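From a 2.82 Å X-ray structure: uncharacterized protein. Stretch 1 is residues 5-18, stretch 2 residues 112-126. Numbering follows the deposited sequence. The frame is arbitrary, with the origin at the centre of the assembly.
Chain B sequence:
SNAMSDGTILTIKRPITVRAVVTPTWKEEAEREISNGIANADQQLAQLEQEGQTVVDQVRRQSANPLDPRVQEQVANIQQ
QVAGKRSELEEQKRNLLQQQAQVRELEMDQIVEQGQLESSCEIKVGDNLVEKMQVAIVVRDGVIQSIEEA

Stretch 1 (5-18) SDGTILTIKRPITV
Stretch 2 (112-126) VEQGQLESSCEIKVG

How do the two stretches pair? They run as antiparallel β-strands, their axes at 140°, with Leu10 opposite Ile123, Ile12 opposite Cys121, Arg14 opposite Ser119 and Ile16 opposite Leu117. Each of these pairs closes two backbone bonds: Leu10 N to Ile123 O 3.0 Å and Ile123 N to Leu10 O 2.8 Å; Ile12 N to Cys121 O 2.9 Å and Cys121 N to Ile12 O 3.1 Å; Arg14 N to Ser119 O 2.9 Å and Ser119 N to Arg14 O 2.8 Å; Ile16 N to Leu117 O and Leu117 N to Ile16 O, both 2.7 Å.

What happens beyond Ile16? Val18 N keeps the register, donating to Gly115 O at 2.9 Å. From stretch 2, Val18 O receives a weak bond, from Gln114 N at 2.8 Å and 124°; this return bond comes from one residue off, where Gln114 (phi/psi -160/62) and Gly115 (75/-173) depart from regular strand geometry.

Which side chains add to the ladder? Arg14 (chi1 p, then t, t) brings NE weakly to Ser119 OG (chi1 t) at 3.5 Å, while Cys121 CB covers one guanidinium face, 3.5 Å from Arg14 CZ; Arg14 NH1 and Ser119 OG also bond elsewhere in the structure. On the sheet face that carries Arg14 and Ser119, Ile12 CG2 packs 3.8 Å from Ile123 CD1. The opposite sheet face carries Thr11, Lys13, Pro15 and Thr17: Gln116 NE2 donates weakly to Thr17 OG1 (3.3 Å), and extended Lys13 leaves NZ 4.1 Å from Glu118 OE1, beyond a salt bridge.

How is the loop before the strand satisfied? Ser5 to Thr8 form a type I turn: Thr8 OG1 donates to Ser5 O at 2.7 Å, Thr8 N weakly to the same Ser5 O at 3.3 Å, and Gly7 N to Ser5 OG at 3.0 Å. A water donates to Asp6 O and Thr8 O, each 2.8 Å from its oxygen, and accepts from Val125 N at 2.6 Å, bridging the stretches.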

# COMPACT_ATOMS: atom_id res chain seq x y z
N SER B 5 -29.66 -21.51 4.60
CA SER B 5 -29.62 -22.78 5.31
C SER B 5 -28.47 -22.78 6.35
O SER B 5 -27.46 -22.09 6.17
CB SER B 5 -29.45 -23.94 4.32
OG SER B 5 -29.50 -25.21 4.97
N ASP B 6 -28.65 -23.53 7.44
CA ASP B 6 -27.53 -23.80 8.36
C ASP B 6 -26.59 -24.83 7.72
O ASP B 6 -25.53 -25.15 8.27
CB ASP B 6 -28.04 -24.29 9.72
CG ASP B 6 -28.78 -23.21 10.51
OD1 ASP B 6 -28.89 -22.06 10.02
OD2 ASP B 6 -29.26 -23.51 11.63
N GLY B 7 -27.00 -25.36 6.56
CA GLY B 7 -26.20 -26.29 5.78
C GLY B 7 -25.11 -25.56 5.01
O GLY B 7 -24.13 -26.17 4.58
N THR B 8 -25.29 -24.25 4.87
CA THR B 8 -24.39 -23.38 4.13
C THR B 8 -22.99 -23.40 4.73
O THR B 8 -22.80 -23.09 5.90
CB THR B 8 -24.93 -21.93 4.10
OG1 THR B 8 -26.30 -21.96 3.69
CG2 THR B 8 -24.12 -21.06 3.14
N ILE B 9 -22.01 -23.78 3.90
CA ILE B 9 -20.61 -23.82 4.30
C ILE B 9 -19.82 -22.73 3.56
O ILE B 9 -19.73 -22.72 2.33
CB ILE B 9 -20.00 -25.22 4.05
CG1 ILE B 9 -20.62 -26.24 5.01
CG2 ILE B 9 -18.48 -25.21 4.22
CD1 ILE B 9 -20.33 -27.69 4.66
N LEU B 10 -19.26 -21.80 4.33
CA LEU B 10 -18.47 -20.71 3.76
C LEU B 10 -16.99 -21.00 3.93
O LEU B 10 -16.59 -21.63 4.91
CB LEU B 10 -18.84 -19.38 4.43
CG LEU B 10 -20.28 -18.90 4.24
CD1 LEU B 10 -20.60 -17.75 5.19
CD2 LEU B 10 -20.54 -18.49 2.79
N THR B 11 -16.19 -20.55 2.97
CA THR B 11 -14.75 -20.69 3.06
C THR B 11 -14.15 -19.31 3.27
O THR B 11 -14.32 -18.42 2.44
CB THR B 11 -14.14 -21.32 1.80
OG1 THR B 11 -14.35 -20.43 0.70
CG2 THR B 11 -14.80 -22.66 1.48
N ILE B 12 -13.47 -19.13 4.40
CA ILE B 12 -12.85 -17.85 4.73
C ILE B 12 -11.34 -18.01 4.70
O ILE B 12 -10.84 -19.12 4.57
CB ILE B 12 -13.25 -17.34 6.13
CG1 ILE B 12 -12.86 -18.36 7.21
CG2 ILE B 12 -14.73 -17.01 6.17
CD1 ILE B 12 -12.90 -17.81 8.62
N LYS B 13 -10.64 -16.90 4.86
CA LYS B 13 -9.19 -16.87 4.93
C LYS B 13 -8.73 -16.72 6.39
O LYS B 13 -9.28 -15.92 7.13
CB LYS B 13 -8.70 -15.73 4.07
CG LYS B 13 -7.28 -15.29 4.36
CD LYS B 13 -7.03 -13.91 3.78
CE LYS B 13 -5.78 -13.29 4.35
NZ LYS B 13 -5.64 -11.93 3.76
N ARG B 14 -7.73 -17.50 6.80
CA ARG B 14 -7.25 -17.50 8.19
C ARG B 14 -5.74 -17.72 8.25
O ARG B 14 -5.19 -18.44 7.43
CB ARG B 14 -7.90 -18.64 8.97
CG ARG B 14 -7.26 -19.96 8.57
CD ARG B 14 -7.48 -21.08 9.54
NE ARG B 14 -7.23 -22.32 8.84
CZ ARG B 14 -7.56 -23.52 9.30
NH1 ARG B 14 -8.16 -23.65 10.48
NH2 ARG B 14 -7.29 -24.59 8.57
N PRO B 15 -5.09 -17.17 9.28
CA PRO B 15 -3.66 -17.39 9.41
C PRO B 15 -3.34 -18.76 10.03
O PRO B 15 -4.15 -19.30 10.78
CB PRO B 15 -3.25 -16.29 10.37
CG PRO B 15 -4.44 -16.16 11.28
CD PRO B 15 -5.64 -16.48 10.45
N ILE B 16 -2.18 -19.32 9.69
CA ILE B 16 -1.67 -20.52 10.35
C ILE B 16 -0.38 -20.15 11.06
O ILE B 16 0.45 -19.42 10.52
CB ILE B 16 -1.42 -21.67 9.35
CG1 ILE B 16 -2.72 -22.17 8.72
CG2 ILE B 16 -0.73 -22.86 10.00
CD1 ILE B 16 -3.84 -22.44 9.71
N THR B 17 -0.21 -20.64 12.28
CA THR B 17 1.00 -20.37 13.03
C THR B 17 2.01 -21.48 12.79
O THR B 17 1.68 -22.66 12.85
CB THR B 17 0.70 -20.22 14.53
OG1 THR B 17 -0.16 -19.09 14.72
CG2 THR B 17 1.98 -20.03 15.33
N VAL B 18 3.25 -21.09 12.50
CA VAL B 18 4.32 -22.06 12.35
C VAL B 18 5.15 -22.06 13.63
O VAL B 18 5.67 -21.02 14.03
CB VAL B 18 5.22 -21.74 11.13
CG1 VAL B 18 6.06 -22.94 10.74
CG2 VAL B 18 4.37 -21.30 9.95
N VAL B 112 9.23 -23.36 19.52
CA VAL B 112 9.20 -21.90 19.41
C VAL B 112 8.27 -21.40 18.31
O VAL B 112 8.12 -22.02 17.26
CB VAL B 112 10.61 -21.34 19.12
CG1 VAL B 112 10.65 -19.84 19.35
CG2 VAL B 112 11.63 -22.01 20.01
N GLU B 113 7.65 -20.25 18.56
CA GLU B 113 6.96 -19.49 17.53
C GLU B 113 7.91 -19.16 16.39
O GLU B 113 9.10 -18.92 16.62
CB GLU B 113 6.45 -18.19 18.13
CG GLU B 113 5.22 -17.65 17.43
CD GLU B 113 3.95 -18.25 17.97
OE1 GLU B 113 3.96 -19.44 18.40
OE2 GLU B 113 2.92 -17.53 17.98
N GLN B 114 7.38 -19.13 15.17
CA GLN B 114 8.19 -18.81 14.00
C GLN B 114 7.29 -18.36 12.86
O GLN B 114 7.22 -19.01 11.81
CB GLN B 114 9.03 -20.02 13.57
CG GLN B 114 10.24 -19.70 12.69
CD GLN B 114 10.49 -20.75 11.59
OE1 GLN B 114 10.62 -21.94 11.86
NE2 GLN B 114 10.57 -20.29 10.34
N GLY B 115 6.58 -17.26 13.06
CA GLY B 115 5.78 -16.65 11.99
C GLY B 115 4.48 -17.33 11.61
O GLY B 115 4.05 -18.30 12.24
N GLN B 116 3.87 -16.82 10.54
CA GLN B 116 2.51 -17.16 10.11
C GLN B 116 2.44 -17.48 8.63
O GLN B 116 3.24 -16.98 7.85
CB GLN B 116 1.59 -15.96 10.34
CG GLN B 116 1.76 -15.28 11.68
CD GLN B 116 0.79 -15.81 12.70
OE1 GLN B 116 -0.42 -15.82 12.46
NE2 GLN B 116 1.30 -16.25 13.85
N LEU B 117 1.46 -18.29 8.23
CA LEU B 117 1.19 -18.53 6.82
C LEU B 117 -0.27 -18.29 6.51
O LEU B 117 -1.14 -18.65 7.31
CB LEU B 117 1.51 -19.97 6.46
CG LEU B 117 2.99 -20.31 6.51
CD1 LEU B 117 3.14 -21.82 6.53
CD2 LEU B 117 3.71 -19.70 5.33
N GLU B 118 -0.55 -17.68 5.36
CA GLU B 118 -1.94 -17.51 4.96
C GLU B 118 -2.52 -18.88 4.65
O GLU B 118 -1.89 -19.69 3.96
CB GLU B 118 -2.13 -16.56 3.77
CG GLU B 118 -3.62 -16.35 3.49
CD GLU B 118 -3.96 -15.71 2.15
OE1 GLU B 118 -3.33 -14.70 1.80
OE2 GLU B 118 -4.89 -16.22 1.46
N SER B 119 -3.72 -19.11 5.18
CA SER B 119 -4.47 -20.35 4.96
C SER B 119 -5.93 -20.02 4.72
O SER B 119 -6.32 -18.84 4.67
CB SER B 119 -4.35 -21.25 6.18
OG SER B 119 -5.14 -22.41 6.03
N SER B 120 -6.73 -21.07 4.56
CA SER B 120 -8.16 -20.92 4.37
C SER B 120 -8.83 -22.09 5.06
O SER B 120 -8.17 -23.05 5.41
CB SER B 120 -8.49 -20.89 2.89
OG SER B 120 -8.19 -22.14 2.30
N CYS B 121 -10.14 -22.01 5.26
CA CYS B 121 -10.90 -23.08 5.92
C CYS B 121 -12.42 -22.83 5.85
O CYS B 121 -12.87 -21.75 5.44
CB CYS B 121 -10.49 -23.22 7.38
SG CYS B 121 -11.08 -21.84 8.38
N GLU B 122 -13.19 -23.82 6.27
CA GLU B 122 -14.63 -23.77 6.15
C GLU B 122 -15.27 -23.50 7.50
O GLU B 122 -14.81 -23.99 8.53
CB GLU B 122 -15.16 -25.07 5.57
CG GLU B 122 -14.17 -25.73 4.62
CD GLU B 122 -14.85 -26.53 3.53
OE1 GLU B 122 -15.76 -27.33 3.86
OE2 GLU B 122 -14.46 -26.36 2.36
N ILE B 123 -16.33 -22.71 7.48
CA ILE B 123 -17.06 -22.37 8.68
C ILE B 123 -18.55 -22.56 8.43
O ILE B 123 -19.02 -22.34 7.31
CB ILE B 123 -16.83 -20.91 9.09
CG1 ILE B 123 -17.11 -19.98 7.89
CG2 ILE B 123 -15.42 -20.75 9.60
CD1 ILE B 123 -17.48 -18.55 8.26
N LYS B 124 -19.27 -22.96 9.47
CA LYS B 124 -20.71 -23.12 9.39
C LYS B 124 -21.31 -22.69 10.71
O LYS B 124 -20.59 -22.55 11.69
CB LYS B 124 -21.09 -24.57 9.07
CG LYS B 124 -20.54 -25.60 10.04
CD LYS B 124 -20.40 -26.97 9.39
CE LYS B 124 -19.75 -27.97 10.35
NZ LYS B 124 -18.38 -27.58 10.77
N VAL B 125 -22.62 -22.46 10.72
CA VAL B 125 -23.32 -22.06 11.92
C VAL B 125 -22.94 -22.97 13.06
O VAL B 125 -22.91 -24.19 12.90
CB VAL B 125 -24.84 -22.12 11.71
CG1 VAL B 125 -25.58 -21.91 13.02
CG2 VAL B 125 -25.27 -21.07 10.70
N GLY B 126 -22.63 -22.39 14.21
CA GLY B 126 -22.25 -23.19 15.36
C GLY B 126 -20.76 -23.23 15.57
O GLY B 126 -20.29 -23.36 16.71
O HOH W 1 -23.91 -22.93 8.48